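Local coordinates for protein beta-galacturonidase (Eisenbergiella tayi, PDB 6NCW) that probably hydrolyses beta-linked galacturonic acid as a family 2 glycoside hydrolase and binds galacturonate in the active site of its TIM-barrel domain, at residues Gly252-Arg257 with Pro402-Ser407; Lys261-Asn266 with Gly458-Ile463; Cys356-Ile361 with Lys398-Tyr403. One frame throughout, in Å; residues are numbered along the deposited sequence.

Contact 1 (Gly252-Arg257 with Pro402-Ser407)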
loop_
_atom_site.group_PDB
_atom_site.type_symbol
_atom_site.label_atom_id
_atom_site.label_comp_id
_atom_site.label_asym_id
_atom_site.label_seq_id
_atom_site.Cartn_x
_atom_site.Cartn_y
_atom_site.Cartn_z
ATOM N N GLY A 252 -5.841 44.706 7.797
ATOM C CA GLY A 252 -4.685 45.013 6.974
ATOM C C GLY A 252 -5.100 46.022 5.924
ATOM O O GLY A 252 -6.254 46.055 5.490
ATOM N N PHE A 253 -4.161 46.884 5.556
ATOM C CA PHE A 253 -4.413 47.961 4.594
ATOM C C PHE A 253 -4.022 47.455 3.207
ATOM O O PHE A 253 -2.847 47.475 2.832
ATOM C CB PHE A 253 -3.633 49.226 4.970
ATOM C CG PHE A 253 -4.231 50.002 6.132
ATOM C CD1 PHE A 253 -5.036 51.113 5.906
ATOM C CD2 PHE A 253 -3.979 49.624 7.451
ATOM C CE1 PHE A 253 -5.591 51.829 6.975
ATOM C CE2 PHE A 253 -4.536 50.329 8.520
ATOM C CZ PHE A 253 -5.342 51.432 8.279
ATOM N N ARG A 254 -5.002 46.972 2.446
ATOM C CA ARG A 254 -4.772 46.593 1.061
ATOM C C ARG A 254 -6.009 46.927 0.247
ATOM O O ARG A 254 -7.128 46.927 0.763
ATOM C CB ARG A 254 -4.430 45.096 0.914
ATOM C CG ARG A 254 -5.459 44.134 1.532
ATOM C CD ARG A 254 -6.377 43.615 0.477
ATOM N NE ARG A 254 -7.497 42.834 0.994
ATOM C CZ ARG A 254 -8.729 43.306 1.148
ATOM N NH1 ARG A 254 -9.003 44.572 0.860
ATOM N NH2 ARG A 254 -9.691 42.506 1.580
ATOM N N GLU A 255 -5.800 47.187 -1.036
ATOM C CA GLU A 255 -6.889 47.433 -1.967
ATOM C C GLU A 255 -7.027 46.246 -2.911
ATOM O O GLU A 255 -6.030 45.747 -3.439
ATOM C CB GLU A 255 -6.647 48.715 -2.771
ATOM C CG GLU A 255 -7.775 49.051 -3.719
ATOM C CD GLU A 255 -7.466 50.278 -4.591
ATOM O OE1 GLU A 255 -8.059 51.350 -4.329
ATOM O OE2 GLU A 255 -6.621 50.173 -5.520
ATOM N N ILE A 256 -8.258 45.806 -3.132
ATOM C CA ILE A 256 -8.539 44.789 -4.129
ATOM C C ILE A 256 -9.600 45.359 -5.058
ATOM O O ILE A 256 -10.675 45.768 -4.606
ATOM C CB ILE A 256 -8.989 43.456 -3.502
ATOM C CG1 ILE A 256 -9.251 42.435 -4.597
ATOM C CG2 ILE A 256 -10.239 43.615 -2.657
ATOM C CD1 ILE A 256 -7.987 41.932 -5.216
ATOM N N ARG A 257 -9.281 45.443 -6.344
ATOM C CA ARG A 257 -10.257 45.898 -7.324
ATOM C C ARG A 257 -9.927 45.253 -8.660
ATOM O O ARG A 257 -8.814 44.765 -8.871
ATOM C CB ARG A 257 -10.290 47.435 -7.435
ATOM C CG ARG A 257 -8.953 48.079 -7.692
ATOM C CD ARG A 257 -9.030 49.617 -7.801
ATOM N NE ARG A 257 -7.717 50.149 -8.165
ATOM C CZ ARG A 257 -7.353 50.477 -9.403
ATOM N NH1 ARG A 257 -8.214 50.359 -10.414
ATOM N NH2 ARG A 257 -6.123 50.930 -9.632
ATOM N N PRO A 402 -19.621 46.357 -0.322
ATOM C CA PRO A 402 -19.652 46.953 -1.660
ATOM C C PRO A 402 -18.298 47.038 -2.351
ATOM O O PRO A 402 -18.244 47.491 -3.500
ATOM C CB PRO A 402 -20.230 48.353 -1.392
ATOM C CG PRO A 402 -19.865 48.653 0.022
ATOM C CD PRO A 402 -19.897 47.340 0.747
ATOM N N TYR A 403 -17.210 46.586 -1.729
ATOM C CA TYR A 403 -15.871 46.844 -2.243
ATOM C C TYR A 403 -15.176 45.625 -2.844
ATOM O O TYR A 403 -14.587 45.737 -3.927
ATOM C CB TYR A 403 -15.013 47.456 -1.127
ATOM C CG TYR A 403 -15.682 48.688 -0.535
ATOM C CD1 TYR A 403 -16.169 48.694 0.771
ATOM C CD2 TYR A 403 -15.873 49.827 -1.309
ATOM C CE1 TYR A 403 -16.802 49.825 1.296
ATOM C CE2 TYR A 403 -16.503 50.957 -0.797
ATOM C CZ TYR A 403 -16.967 50.956 0.497
ATOM O OH TYR A 403 -17.593 52.091 0.985
ATOM N N ARG A 404 -15.244 44.452 -2.208
ATOM C CA ARG A 404 -14.568 43.280 -2.754
ATOM C C ARG A 404 -15.245 42.783 -4.031
ATOM O O ARG A 404 -16.472 42.831 -4.161
ATOM C CB ARG A 404 -14.543 42.140 -1.744
ATOM C CG ARG A 404 -13.545 42.265 -0.610
ATOM C CD ARG A 404 -13.760 41.093 0.322
ATOM N NE ARG A 404 -12.781 40.959 1.388
ATOM C CZ ARG A 404 -12.980 41.369 2.640
ATOM N NH1 ARG A 404 -14.124 41.966 2.972
ATOM N NH2 ARG A 404 -12.042 41.164 3.561
ATOM N N PRO A 405 -14.469 42.264 -4.975
ATOM C CA PRO A 405 -15.067 41.633 -6.157
ATOM C C PRO A 405 -15.806 40.349 -5.796
ATOM O O PRO A 405 -15.602 39.753 -4.735
ATOM C CB PRO A 405 -13.858 41.342 -7.054
ATOM C CG PRO A 405 -12.720 41.234 -6.126
ATOM C CD PRO A 405 -13.000 42.222 -5.009
ATOM N N ARG A 406 -16.688 39.933 -6.701
ATOM C CA ARG A 406 -17.484 38.724 -6.533
ATOM C C ARG A 406 -17.334 37.835 -7.755
ATOM O O ARG A 406 -17.004 38.305 -8.850
ATOM C CB ARG A 406 -18.970 39.041 -6.342
ATOM C CG ARG A 406 -19.248 40.118 -5.304
ATOM C CD ARG A 406 -20.632 40.760 -5.540
ATOM N NE ARG A 406 -20.615 41.626 -6.712
ATOM C CZ ARG A 406 -21.674 42.263 -7.193
ATOM N NH1 ARG A 406 -22.855 42.148 -6.599
ATOM N NH2 ARG A 406 -21.551 43.025 -8.265
ATOM N N SER A 407 -17.617 36.541 -7.565
ATOM C CA SER A 407 -17.524 35.565 -8.647
ATOM C C SER A 407 -18.301 34.308 -8.257
ATOM O O SER A 407 -18.915 34.232 -7.191
ATOM C CB SER A 407 -16.064 35.233 -8.964
ATOM O OG SER A 407 -15.935 34.598 -10.229
#
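Ile-256 gives the most surface to this buried contact, and Arg-404 and Pro-405 receive it. The site lies where the chain passes from the immunoglobulin-like sandwich into the TIM-barrel domain. Residues 402-407 lead into barrel strand 406-410. Ile-256 is directed at them, and both of its branches touch Pro-405. CG1 stands anti to the backbone N (chi1 -179°) and lies 3.8 Å from Pro-405 CD. CG2 occupies the crowded position between N and the carbonyl carbon. It reaches the same Pro-405 CD at 3.9 Å. Ile-256 CG2 also meets Arg-404 CG at 4.1 Å, crossing that chain at about a right angle. Tyr-371 of strand 370-374 also packs on Ile-256.

Beside this apolar patch the tip of Arg-254 comes against the NE-CZ-NH2 side of the Arg-404 guanidinium, the two chains crossing at about a right angle. Arg-404 is extended from CG to NE. Arg-254 is bent at chi2 (98°), and this bend brings one face of its guanidinium against Ile-256 CG2, 3.8 Å off the plane and toward the rim. Arg-254 NH2 then comes 3.4 Å from Arg-404 NH2 and 3.5 Å from Arg-404 NE. The two planes are 84° apart. All these nitrogens are donors, so no hydrogen bond links the groups. Backbone carbonyls hold each: Arg-254 NE by Pro-368 O, Arg-404 NE by Ile-370 O. The like charges probably repel, but Arg-404 NH1 has a salt bridge with Asp-401 OD1, which probably offsets part of this. Between these segments the contact rests on apolar packing.

Contact 2 (Lys261-Asn266 with Gly458-Ile463)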
loop_
_atom_site.group_PDB
_atom_site.type_symbol
_atom_site.label_atom_id
_atom_site.label_comp_id
_atom_site.label_asym_id
_atom_site.label_seq_id
_atom_site.Cartn_x
_atom_site.Cartn_y
_atom_site.Cartn_z
ATOM N N LYS A 261 -9.269 43.362 -17.635
ATOM C CA LYS A 261 -9.020 41.946 -17.400
ATOM C C LYS A 261 -8.062 41.703 -16.229
ATOM O O LYS A 261 -7.530 40.596 -16.099
ATOM C CB LYS A 261 -8.464 41.279 -18.675
ATOM C CG LYS A 261 -9.375 41.343 -19.904
ATOM C CD LYS A 261 -8.747 40.706 -21.151
ATOM C CE LYS A 261 -9.777 40.555 -22.294
ATOM N NZ LYS A 261 -9.204 39.982 -23.574
ATOM N N ASP A 262 -7.810 42.706 -15.389
ATOM C CA ASP A 262 -6.804 42.603 -14.333
ATOM C C ASP A 262 -7.462 42.570 -12.960
ATOM O O ASP A 262 -8.346 43.379 -12.674
ATOM C CB ASP A 262 -5.812 43.771 -14.386
ATOM C CG ASP A 262 -5.071 43.859 -15.716
ATOM O OD1 ASP A 262 -4.669 42.807 -16.271
ATOM O OD2 ASP A 262 -4.892 44.997 -16.201
ATOM N N ILE A 263 -7.015 41.648 -12.114
ATOM C CA ILE A 263 -7.295 41.705 -10.684
ATOM C C ILE A 263 -6.128 42.437 -10.036
ATOM O O ILE A 263 -4.986 41.972 -10.097
ATOM C CB ILE A 263 -7.464 40.300 -10.087
ATOM C CG1 ILE A 263 -8.533 39.508 -10.838
ATOM C CG2 ILE A 263 -7.844 40.382 -8.621
ATOM C CD1 ILE A 263 -8.625 38.039 -10.372
ATOM N N LEU A 264 -6.404 43.583 -9.423
ATOM C CA LEU A 264 -5.359 44.460 -8.917
ATOM C C LEU A 264 -5.332 44.402 -7.397
ATOM O O LEU A 264 -6.344 44.668 -6.743
ATOM C CB LEU A 264 -5.573 45.896 -9.385
ATOM C CG LEU A 264 -5.603 46.240 -10.871
ATOM C CD1 LEU A 264 -5.919 47.722 -11.014
ATOM C CD2 LEU A 264 -4.279 45.898 -11.536
ATOM N N LEU A 265 -4.173 44.080 -6.838
ATOM C CA LEU A 265 -3.948 44.155 -5.399
ATOM C C LEU A 265 -2.959 45.283 -5.129
ATOM O O LEU A 265 -1.810 45.213 -5.570
ATOM C CB LEU A 265 -3.417 42.826 -4.870
ATOM C CG LEU A 265 -2.910 42.812 -3.445
ATOM C CD1 LEU A 265 -4.063 42.954 -2.472
ATOM C CD2 LEU A 265 -2.163 41.529 -3.225
ATOM N N ASN A 266 -3.400 46.322 -4.415
ATOM C CA ASN A 266 -2.550 47.497 -4.177
ATOM C C ASN A 266 -1.973 48.039 -5.479
ATOM O O ASN A 266 -0.828 48.495 -5.526
ATOM C CB ASN A 266 -1.416 47.188 -3.199
ATOM C CG ASN A 266 -1.928 46.790 -1.845
ATOM O OD1 ASN A 266 -3.057 47.112 -1.496
ATOM N ND2 ASN A 266 -1.115 46.068 -1.082
ATOM N N GLY A 458 -14.312 40.708 -21.456
ATOM C CA GLY A 458 -13.480 41.790 -20.968
ATOM C C GLY A 458 -13.247 41.826 -19.471
ATOM O O GLY A 458 -12.566 42.739 -18.996
ATOM N N LYS A 459 -13.773 40.862 -18.709
ATOM C CA LYS A 459 -13.557 40.795 -17.269
ATOM C C LYS A 459 -12.369 39.899 -16.937
ATOM O O LYS A 459 -11.898 39.129 -17.781
ATOM C CB LYS A 459 -14.814 40.264 -16.581
ATOM C CG LYS A 459 -16.010 41.203 -16.588
ATOM C CD LYS A 459 -17.255 40.404 -16.225
ATOM C CE LYS A 459 -18.457 41.282 -16.115
ATOM N NZ LYS A 459 -19.645 40.571 -15.593
ATOM N N PRO A 460 -11.826 39.994 -15.719
ATOM C CA PRO A 460 -10.795 39.031 -15.310
ATOM C C PRO A 460 -11.351 37.613 -15.319
ATOM O O PRO A 460 -12.541 37.394 -15.099
ATOM C CB PRO A 460 -10.431 39.481 -13.892
ATOM C CG PRO A 460 -10.852 40.914 -13.828
ATOM C CD PRO A 460 -12.067 41.011 -14.683
ATOM N N PHE A 461 -10.471 36.645 -15.559
ATOM C CA PHE A 461 -10.851 35.251 -15.761
ATOM C C PHE A 461 -9.936 34.370 -14.926
ATOM O O PHE A 461 -8.709 34.505 -15.000
ATOM C CB PHE A 461 -10.772 34.894 -17.263
ATOM C CG PHE A 461 -10.982 33.415 -17.588
ATOM C CD1 PHE A 461 -12.241 32.833 -17.507
ATOM C CD2 PHE A 461 -9.927 32.637 -18.037
ATOM C CE1 PHE A 461 -12.435 31.489 -17.829
ATOM C CE2 PHE A 461 -10.115 31.297 -18.366
ATOM C CZ PHE A 461 -11.367 30.728 -18.257
ATOM N N LEU A 462 -10.531 33.474 -14.135
ATOM C CA LEU A 462 -9.805 32.502 -13.321
ATOM C C LEU A 462 -10.269 31.093 -13.669
ATOM O O LEU A 462 -11.451 30.886 -13.958
ATOM C CB LEU A 462 -10.031 32.751 -11.816
ATOM C CG LEU A 462 -9.343 33.936 -11.148
ATOM C CD1 LEU A 462 -9.889 34.148 -9.750
ATOM C CD2 LEU A 462 -7.824 33.717 -11.127
ATOM N N ILE A 463 -9.337 30.139 -13.665
ATOM C CA ILE A 463 -9.661 28.712 -13.606
ATOM C C ILE A 463 -9.757 28.334 -12.127
ATOM O O ILE A 463 -8.742 28.258 -11.426
ATOM C CB ILE A 463 -8.611 27.849 -14.318
ATOM C CG1 ILE A 463 -8.547 28.177 -15.818
ATOM C CG2 ILE A 463 -8.911 26.350 -14.087
ATOM C CD1 ILE A 463 -9.890 28.070 -16.512
HETATM O O HOH W 1 -7.873 37.807 -15.937
#
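The beta hairpin of strands 256-259 and 262-265 packs here against the loop 458-460 that leads into strand 461-466, a parallel strand of the TIM barrel. This is the N-terminal end of that strand. The galacturonate-binding Glu-465 lies further along it, its side chain about 10 Å from that of Leu-462.

The tight part is apolar. Ile-263 is directed at residues 458-463, with CG1 anti to the carbonyl carbon (chi1 -55°). Its CG1 lies 3.6 Å from Pro-460 CB, and the two side chains cross obliquely. Beyond CG1, Ile-263 CD1 meets Leu-462 CD1 at 4.1 Å. Ser-505 of strand 504-509 touches both Ile-263 and Leu-462. The proline ring also lies along the hairpin backbone, with Pro-460 CG 3.7 Å from Asp-262 O.

The outer part is more exposed. Here a lysine chain lies along a glycine backbone, with no interlocked apolar side chains. Lys-261 runs out extended, its CG 3.6 Å from Gly-458 O and its CE 4.1 Å from Gly-458 CA. The ammonium group makes a weak hydrogen bond to Tyr-447 OH on helix 439-453. No direct hydrogen bond joins the two segments. One water spans them instead: it donates to Lys-261 O at 2.8 Å and accepts from Phe-461 N at 2.9 Å.

Contact 3 (Cys356-Ile361 with Lys398-Tyr403)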
loop_
_atom_site.group_PDB
_atom_site.type_symbol
_atom_site.label_atom_id
_atom_site.label_comp_id
_atom_site.label_asym_id
_atom_site.label_seq_id
_atom_site.Cartn_x
_atom_site.Cartn_y
_atom_site.Cartn_z
ATOM N N CYS A 356 -26.364 31.973 5.245
ATOM C CA CYS A 356 -24.932 31.690 5.176
ATOM C C CYS A 356 -24.157 32.925 4.731
ATOM O O CYS A 356 -23.145 33.287 5.337
ATOM C CB CYS A 356 -24.667 30.513 4.231
ATOM S SG CYS A 356 -22.889 30.056 4.033
ATOM N N ILE A 357 -24.625 33.586 3.677
ATOM C CA ILE A 357 -23.937 34.778 3.192
ATOM C C ILE A 357 -23.902 35.866 4.271
ATOM O O ILE A 357 -22.858 36.475 4.532
ATOM C CB ILE A 357 -24.609 35.277 1.907
ATOM C CG1 ILE A 357 -24.436 34.228 0.793
ATOM C CG2 ILE A 357 -24.054 36.665 1.508
ATOM C CD1 ILE A 357 -24.931 34.730 -0.548
ATOM N N ARG A 358 -25.049 36.142 4.899
ATOM C CA ARG A 358 -25.088 37.182 5.930
ATOM C C ARG A 358 -24.096 36.885 7.045
ATOM O O ARG A 358 -23.306 37.755 7.440
ATOM C CB ARG A 358 -26.496 37.313 6.500
ATOM C CG ARG A 358 -27.419 38.169 5.656
ATOM C CD ARG A 358 -28.779 38.323 6.333
ATOM N NE ARG A 358 -29.534 37.077 6.274
ATOM C CZ ARG A 358 -30.377 36.767 5.290
ATOM N NH1 ARG A 358 -30.585 37.623 4.292
ATOM N NH2 ARG A 358 -31.015 35.603 5.311
ATOM N N GLU A 359 -24.110 35.650 7.555
ATOM C CA GLU A 359 -23.240 35.300 8.669
ATOM C C GLU A 359 -21.774 35.302 8.257
ATOM O O GLU A 359 -20.916 35.777 9.015
ATOM C CB GLU A 359 -23.656 33.949 9.233
ATOM C CG GLU A 359 -25.016 34.006 9.945
ATOM C CD GLU A 359 -25.485 32.621 10.379
ATOM O OE1 GLU A 359 -26.381 32.529 11.232
ATOM O OE2 GLU A 359 -24.942 31.618 9.869
ATOM N N MET A 360 -21.482 34.808 7.044
ATOM C CA MET A 360 -20.112 34.754 6.544
ATOM C C MET A 360 -19.502 36.149 6.434
ATOM O O MET A 360 -18.408 36.400 6.948
ATOM C CB MET A 360 -20.101 34.027 5.193
ATOM C CG MET A 360 -18.911 34.254 4.295
ATOM S SD MET A 360 -19.094 33.353 2.707
ATOM C CE MET A 360 -20.167 34.407 1.726
ATOM N N ILE A 361 -20.185 37.075 5.766
ATOM C CA ILE A 361 -19.565 38.379 5.531
ATOM C C ILE A 361 -19.542 39.203 6.814
ATOM O O ILE A 361 -18.546 39.875 7.113
ATOM C CB ILE A 361 -20.254 39.123 4.371
ATOM C CG1 ILE A 361 -20.040 38.346 3.065
ATOM C CG2 ILE A 361 -19.682 40.536 4.213
ATOM C CD1 ILE A 361 -20.654 38.974 1.832
ATOM N N LYS A 398 -23.232 42.512 -2.328
ATOM C CA LYS A 398 -22.909 43.924 -2.535
ATOM C C LYS A 398 -23.467 44.795 -1.412
ATOM O O LYS A 398 -22.811 45.742 -0.966
ATOM C CB LYS A 398 -23.439 44.391 -3.888
ATOM C CG LYS A 398 -23.032 45.808 -4.279
ATOM C CD LYS A 398 -23.574 46.144 -5.655
ATOM C CE LYS A 398 -22.687 47.163 -6.367
ATOM N NZ LYS A 398 -21.242 46.748 -6.378
ATOM N N SER A 399 -24.666 44.482 -0.930
ATOM C CA SER A 399 -25.238 45.280 0.149
ATOM C C SER A 399 -24.449 45.124 1.441
ATOM O O SER A 399 -24.471 46.026 2.285
ATOM C CB SER A 399 -26.697 44.901 0.379
ATOM O OG SER A 399 -26.804 43.713 1.151
ATOM N N LEU A 400 -23.759 43.994 1.627
ATOM C CA LEU A 400 -22.990 43.778 2.850
ATOM C C LEU A 400 -21.537 44.182 2.696
ATOM O O LEU A 400 -20.886 44.527 3.692
ATOM C CB LEU A 400 -23.047 42.309 3.276
ATOM C CG LEU A 400 -24.420 41.747 3.636
ATOM C CD1 LEU A 400 -24.359 40.234 3.767
ATOM C CD2 LEU A 400 -24.917 42.380 4.923
ATOM N N ASP A 401 -21.012 44.126 1.474
ATOM C CA ASP A 401 -19.612 44.459 1.219
ATOM C C ASP A 401 -19.514 45.033 -0.183
ATOM O O ASP A 401 -19.348 44.299 -1.164
ATOM C CB ASP A 401 -18.717 43.236 1.380
ATOM C CG ASP A 401 -17.275 43.514 1.027
ATOM O OD1 ASP A 401 -16.426 42.636 1.314
ATOM O OD2 ASP A 401 -16.986 44.606 0.476
ATOM N N PRO A 402 -19.621 46.357 -0.322
ATOM C CA PRO A 402 -19.652 46.953 -1.660
ATOM C C PRO A 402 -18.298 47.038 -2.351
ATOM O O PRO A 402 -18.244 47.491 -3.500
ATOM C CB PRO A 402 -20.230 48.353 -1.392
ATOM C CG PRO A 402 -19.865 48.653 0.022
ATOM C CD PRO A 402 -19.897 47.340 0.747
ATOM N N TYR A 403 -17.210 46.586 -1.729
ATOM C CA TYR A 403 -15.871 46.844 -2.243
ATOM C C TYR A 403 -15.176 45.625 -2.844
ATOM O O TYR A 403 -14.587 45.737 -3.927
ATOM C CB TYR A 403 -15.013 47.456 -1.127
ATOM C CG TYR A 403 -15.682 48.688 -0.535
ATOM C CD1 TYR A 403 -16.169 48.694 0.771
ATOM C CD2 TYR A 403 -15.873 49.827 -1.309
ATOM C CE1 TYR A 403 -16.802 49.825 1.296
ATOM C CE2 TYR A 403 -16.503 50.957 -0.797
ATOM C CZ TYR A 403 -16.967 50.956 0.497
ATOM O OH TYR A 403 -17.593 52.091 0.985
#
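Asp-401 OD1 is gripped twice, by a hydrogen bond from Trp-373 NE1 and by a salt bridge with Arg-404 NH1. The other carboxylate oxygen has a grip of its own. With Asp-401 CG anti to the backbone N (chi1 176°), the carboxylate is placed to take Tyr-403 N. Asp-401 OD2 accepts from Tyr-403 N at 3.0 Å through its anti lone pair, with an N-H...O angle of 159°. This closes an Asx turn just where helix 384-400 has ended.

Asp-401 CB meets Ile-361 CG2 of helix 349-364 at 4.0 Å. The same methyl lies 3.9 Å from Leu-400 CB, so Ile-361 packs against both residues. Leu-400 gives the most surface. With CG anti to the carbonyl carbon (chi1 -63°), it sends CD1 across to the neighbouring helix. There Leu-400 CD1 rests 3.8 Å from Arg-358 CA and 4.2 Å from Ile-357 CG2. The Arg-358 chain bends at chi3, and its guanidinium pairs with Asp-355.

Between residues 356-361 and 398-403 the packing is apolar, with no hydrogen bond across. The two partners of OD1 hold the carboxylate in place and would favour an ionised Asp-401.

Overall arrangement
From the N terminus, the chain runs from the immunoglobulin-like sandwich through 252-257, whose end begins the hairpin, into the second hairpin strand within 261-266. It then builds the first barrel strands and helices. Contact 3 closes the shortest loop, from helix 349-364 to the end of helix 384-400. Contact 1 closes next, a few residues on, and shares Pro-402 and Tyr-403 with contact 3. Contact 2 closes last, at 458-463. Contacts 1 and 2 cross along the chain, whereas contact 3 falls within the span of contact 2. Contacts 1 and 2 also touch through the paired hairpin strands. Together the three join the domain junction, the hairpin, two barrel helices and two barrel strands.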